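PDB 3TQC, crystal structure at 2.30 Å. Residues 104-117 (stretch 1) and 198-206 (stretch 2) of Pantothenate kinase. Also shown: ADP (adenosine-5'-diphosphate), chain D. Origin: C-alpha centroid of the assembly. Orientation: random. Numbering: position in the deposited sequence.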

# COMPACT_ATOMS: atom_id res chain seq x y z
N GLY B 104 0.88 8.51 21.42
CA GLY B 104 0.32 9.83 21.16
C GLY B 104 -0.40 9.98 19.84
O GLY B 104 -0.49 11.07 19.31
N LYS B 105 -0.95 8.90 19.30
CA LYS B 105 -1.59 9.03 18.00
C LYS B 105 -2.97 9.74 18.06
O LYS B 105 -3.31 10.52 17.17
CB LYS B 105 -1.58 7.71 17.23
CG LYS B 105 -2.41 6.65 17.72
CD LYS B 105 -1.93 5.29 17.20
CE LYS B 105 -2.50 4.23 18.10
NZ LYS B 105 -1.83 4.29 19.41
N SER B 106 -3.71 9.53 19.13
CA SER B 106 -4.95 10.26 19.35
C SER B 106 -4.69 11.76 19.51
O SER B 106 -5.42 12.60 19.00
CB SER B 106 -5.66 9.74 20.60
OG SER B 106 -6.35 10.78 21.25
N THR B 107 -3.63 12.10 20.23
CA THR B 107 -3.22 13.49 20.33
C THR B 107 -2.82 14.05 18.97
O THR B 107 -3.20 15.16 18.62
CB THR B 107 -2.06 13.63 21.32
OG1 THR B 107 -2.43 13.02 22.58
CG2 THR B 107 -1.69 15.10 21.52
N THR B 108 -2.08 13.27 18.19
CA THR B 108 -1.59 13.71 16.89
C THR B 108 -2.75 13.94 15.92
O THR B 108 -2.81 14.94 15.20
CB THR B 108 -0.57 12.71 16.29
OG1 THR B 108 0.46 12.47 17.23
CG2 THR B 108 0.08 13.25 15.02
N SER B 109 -3.70 13.01 15.93
CA SER B 109 -4.83 13.08 15.02
C SER B 109 -5.71 14.30 15.33
O SER B 109 -6.21 14.94 14.42
CB SER B 109 -5.65 11.79 15.06
OG SER B 109 -6.54 11.82 16.16
N ARG B 110 -5.90 14.62 16.60
CA ARG B 110 -6.71 15.78 16.95
C ARG B 110 -6.01 17.08 16.55
O ARG B 110 -6.66 18.04 16.13
CB ARG B 110 -7.09 15.76 18.44
CG ARG B 110 -8.06 14.62 18.76
CD ARG B 110 -8.34 14.46 20.25
NE ARG B 110 -8.58 13.05 20.60
CZ ARG B 110 -9.07 12.62 21.76
NH1 ARG B 110 -9.39 13.47 22.74
NH2 ARG B 110 -9.24 11.31 21.95
N VAL B 111 -4.69 17.12 16.69
CA VAL B 111 -3.97 18.33 16.34
C VAL B 111 -4.01 18.54 14.83
O VAL B 111 -4.30 19.66 14.36
CB VAL B 111 -2.52 18.28 16.79
CG1 VAL B 111 -1.73 19.44 16.17
CG2 VAL B 111 -2.48 18.31 18.31
N LEU B 112 -3.75 17.46 14.09
CA LEU B 112 -3.79 17.50 12.63
C LEU B 112 -5.20 17.76 12.11
O LEU B 112 -5.34 18.42 11.09
CB LEU B 112 -3.23 16.22 12.02
CG LEU B 112 -1.70 16.06 12.11
CD1 LEU B 112 -1.25 14.84 11.30
CD2 LEU B 112 -0.97 17.30 11.65
N LYS B 113 -6.22 17.27 12.80
CA LYS B 113 -7.61 17.52 12.39
C LYS B 113 -7.90 19.01 12.45
O LYS B 113 -8.42 19.56 11.49
CB LYS B 113 -8.62 16.74 13.24
CG LYS B 113 -10.10 17.19 13.08
CD LYS B 113 -11.00 16.41 14.05
CE LYS B 113 -12.51 16.72 13.92
NZ LYS B 113 -12.77 18.19 13.80
N ALA B 114 -7.54 19.64 13.56
CA ALA B 114 -7.71 21.08 13.69
C ALA B 114 -6.90 21.85 12.64
O ALA B 114 -7.44 22.73 12.00
CB ALA B 114 -7.34 21.55 15.09
N LEU B 115 -5.63 21.49 12.46
CA LEU B 115 -4.74 22.22 11.56
C LEU B 115 -5.04 21.98 10.09
O LEU B 115 -5.07 22.92 9.31
CB LEU B 115 -3.28 21.86 11.83
CG LEU B 115 -2.71 22.36 13.16
CD1 LEU B 115 -1.25 21.91 13.31
CD2 LEU B 115 -2.82 23.84 13.26
N LEU B 116 -5.27 20.73 9.70
CA LEU B 116 -5.58 20.45 8.31
C LEU B 116 -6.84 21.18 7.85
O LEU B 116 -6.95 21.52 6.68
CB LEU B 116 -5.72 18.96 8.06
CG LEU B 116 -4.38 18.20 8.03
CD1 LEU B 116 -4.61 16.71 7.96
CD2 LEU B 116 -3.57 18.65 6.84
N SER B 117 -7.77 21.44 8.77
CA SER B 117 -9.04 22.03 8.42
C SER B 117 -8.92 23.53 8.07
O SER B 117 -9.82 24.09 7.49
CB SER B 117 -10.05 21.82 9.55
OG SER B 117 -9.96 22.82 10.53
PB ADP D . -2.49 6.99 21.88
O1B ADP D . -3.65 7.67 21.24
O2B ADP D . -1.44 6.55 20.89
O3B ADP D . -2.84 5.90 22.87
PA ADP D . -2.42 9.44 23.30
O1A ADP D . -2.57 10.31 22.07
O2A ADP D . -3.58 9.16 24.19
O3A ADP D . -1.76 8.05 22.85
O5' ADP D . -1.28 10.07 24.21
C5' ADP D . -0.60 9.28 25.17
C4' ADP D . -0.22 10.15 26.36
O4' ADP D . 0.83 11.05 25.99
C3' ADP D . -1.37 11.02 26.82
O3' ADP D . -1.30 11.13 28.24
C2' ADP D . -1.15 12.36 26.15
O2' ADP D . -1.61 13.42 26.97
C1' ADP D . 0.35 12.40 26.00
N9 ADP D . 0.81 13.05 24.75
C8 ADP D . 0.58 12.59 23.51
N7 ADP D . 1.16 13.40 22.59
C5 ADP D . 1.77 14.37 23.26
C6 ADP D . 2.57 15.53 22.87
N6 ADP D . 2.79 15.76 21.55
N1 ADP D . 3.04 16.31 23.85
C2 ADP D . 2.81 16.07 25.16
N3 ADP D . 2.08 15.01 25.58
C4 ADP D . 1.55 14.15 24.68
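Stretch 2, residues 198-206: DIVILEGLN

A strand laid against a helix presents alternate side chains to it, and pantothenate kinase offers a compact example. Residues 199-203 form an extended strand that runs antiparallel to helix 105-116, with an angle of 175° between their N-to-C directions and a closest axial approach of 9.0 Å. In the strand, I199, I201 and E203 point toward the helix, while L202, between I201 and E203, points away and V200 is out of reach of the helix. The order of the pairs reflects the opposed directions: E203 lies by K105, I201 by S109, and I199 near L116.

I201 covers the most surface. Its CG2 packs 3.6 Å from S109 CB, and its CD1 reaches along the helix to L112 CB at 3.9 Å and L116 CD1 at 4.2 Å. I199 extends this apolar contact, its CD1 lying 4.1 Å from L116 CB.

Toward the nucleotide the character changes. K105 lays its chain against the residues just after the strand, CE 3.7 Å from G204 C and NZ 3.6 Å from L205 CD2, while the same NZ donates a hydrogen bond to ADP O2B at 2.7 Å. E203 is the polar counterpart of the isoleucines: its OE2 lies 3.3 Å from S106 CA and 3.1 Å from S109 OG, a hydroxyl that could instead donate to S106 O within its own helix.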

# COMPACT_ATOMS: atom_id res chain seq x y z
N ASP B 198 -13.29 16.06 3.37
CA ASP B 198 -12.19 16.16 2.44
C ASP B 198 -11.07 15.24 2.88
O ASP B 198 -10.34 14.70 2.06
CB ASP B 198 -11.71 17.60 2.38
CG ASP B 198 -12.79 18.53 1.91
OD1 ASP B 198 -13.19 18.38 0.73
OD2 ASP B 198 -13.25 19.36 2.74
N ILE B 199 -10.94 15.08 4.19
CA ILE B 199 -9.87 14.28 4.77
C ILE B 199 -10.43 13.44 5.90
O ILE B 199 -11.25 13.91 6.71
CB ILE B 199 -8.75 15.18 5.32
CG1 ILE B 199 -8.13 16.01 4.18
CG2 ILE B 199 -7.72 14.33 6.07
CD1 ILE B 199 -7.12 17.09 4.67
N VAL B 200 -10.00 12.18 5.94
CA VAL B 200 -10.26 11.32 7.06
C VAL B 200 -8.92 10.99 7.66
O VAL B 200 -8.00 10.55 6.96
CB VAL B 200 -10.95 10.01 6.63
CG1 VAL B 200 -11.08 9.06 7.82
CG2 VAL B 200 -12.32 10.32 6.00
N ILE B 201 -8.76 11.23 8.96
CA ILE B 201 -7.56 10.81 9.64
C ILE B 201 -7.93 9.51 10.32
O ILE B 201 -8.81 9.48 11.16
CB ILE B 201 -7.07 11.86 10.66
CG1 ILE B 201 -6.58 13.12 9.95
CG2 ILE B 201 -5.95 11.28 11.55
CD1 ILE B 201 -6.41 14.31 10.86
N LEU B 202 -7.26 8.43 9.93
CA LEU B 202 -7.56 7.11 10.47
C LEU B 202 -6.47 6.73 11.46
O LEU B 202 -5.34 6.47 11.07
CB LEU B 202 -7.63 6.09 9.32
CG LEU B 202 -7.95 4.65 9.71
CD1 LEU B 202 -9.31 4.56 10.39
CD2 LEU B 202 -7.87 3.74 8.49
N GLU B 203 -6.80 6.72 12.74
CA GLU B 203 -5.81 6.36 13.76
C GLU B 203 -6.15 5.02 14.38
O GLU B 203 -7.32 4.69 14.60
CB GLU B 203 -5.69 7.41 14.86
CG GLU B 203 -7.01 7.83 15.44
CD GLU B 203 -6.98 8.03 16.95
OE1 GLU B 203 -6.59 7.09 17.68
OE2 GLU B 203 -7.41 9.12 17.40
N GLY B 204 -5.11 4.24 14.64
CA GLY B 204 -5.22 3.03 15.44
C GLY B 204 -3.96 2.20 15.39
O GLY B 204 -3.14 2.34 14.49
N LEU B 205 -3.85 1.29 16.35
CA LEU B 205 -2.72 0.36 16.44
C LEU B 205 -2.43 -0.40 15.14
O LEU B 205 -1.27 -0.64 14.79
CB LEU B 205 -3.02 -0.70 17.53
CG LEU B 205 -3.43 -0.22 18.93
CD1 LEU B 205 -3.63 -1.39 19.89
CD2 LEU B 205 -2.39 0.74 19.49
N ASN B 206 -3.49 -0.77 14.43
CA ASN B 206 -3.44 -1.90 13.49
C ASN B 206 -3.50 -1.53 12.02
O ASN B 206 -3.70 -2.40 11.19
CB ASN B 206 -4.59 -2.85 13.78
CG ASN B 206 -5.96 -2.16 13.72
OD1 ASN B 206 -6.06 -0.95 13.91
ND2 ASN B 206 -7.02 -2.93 13.49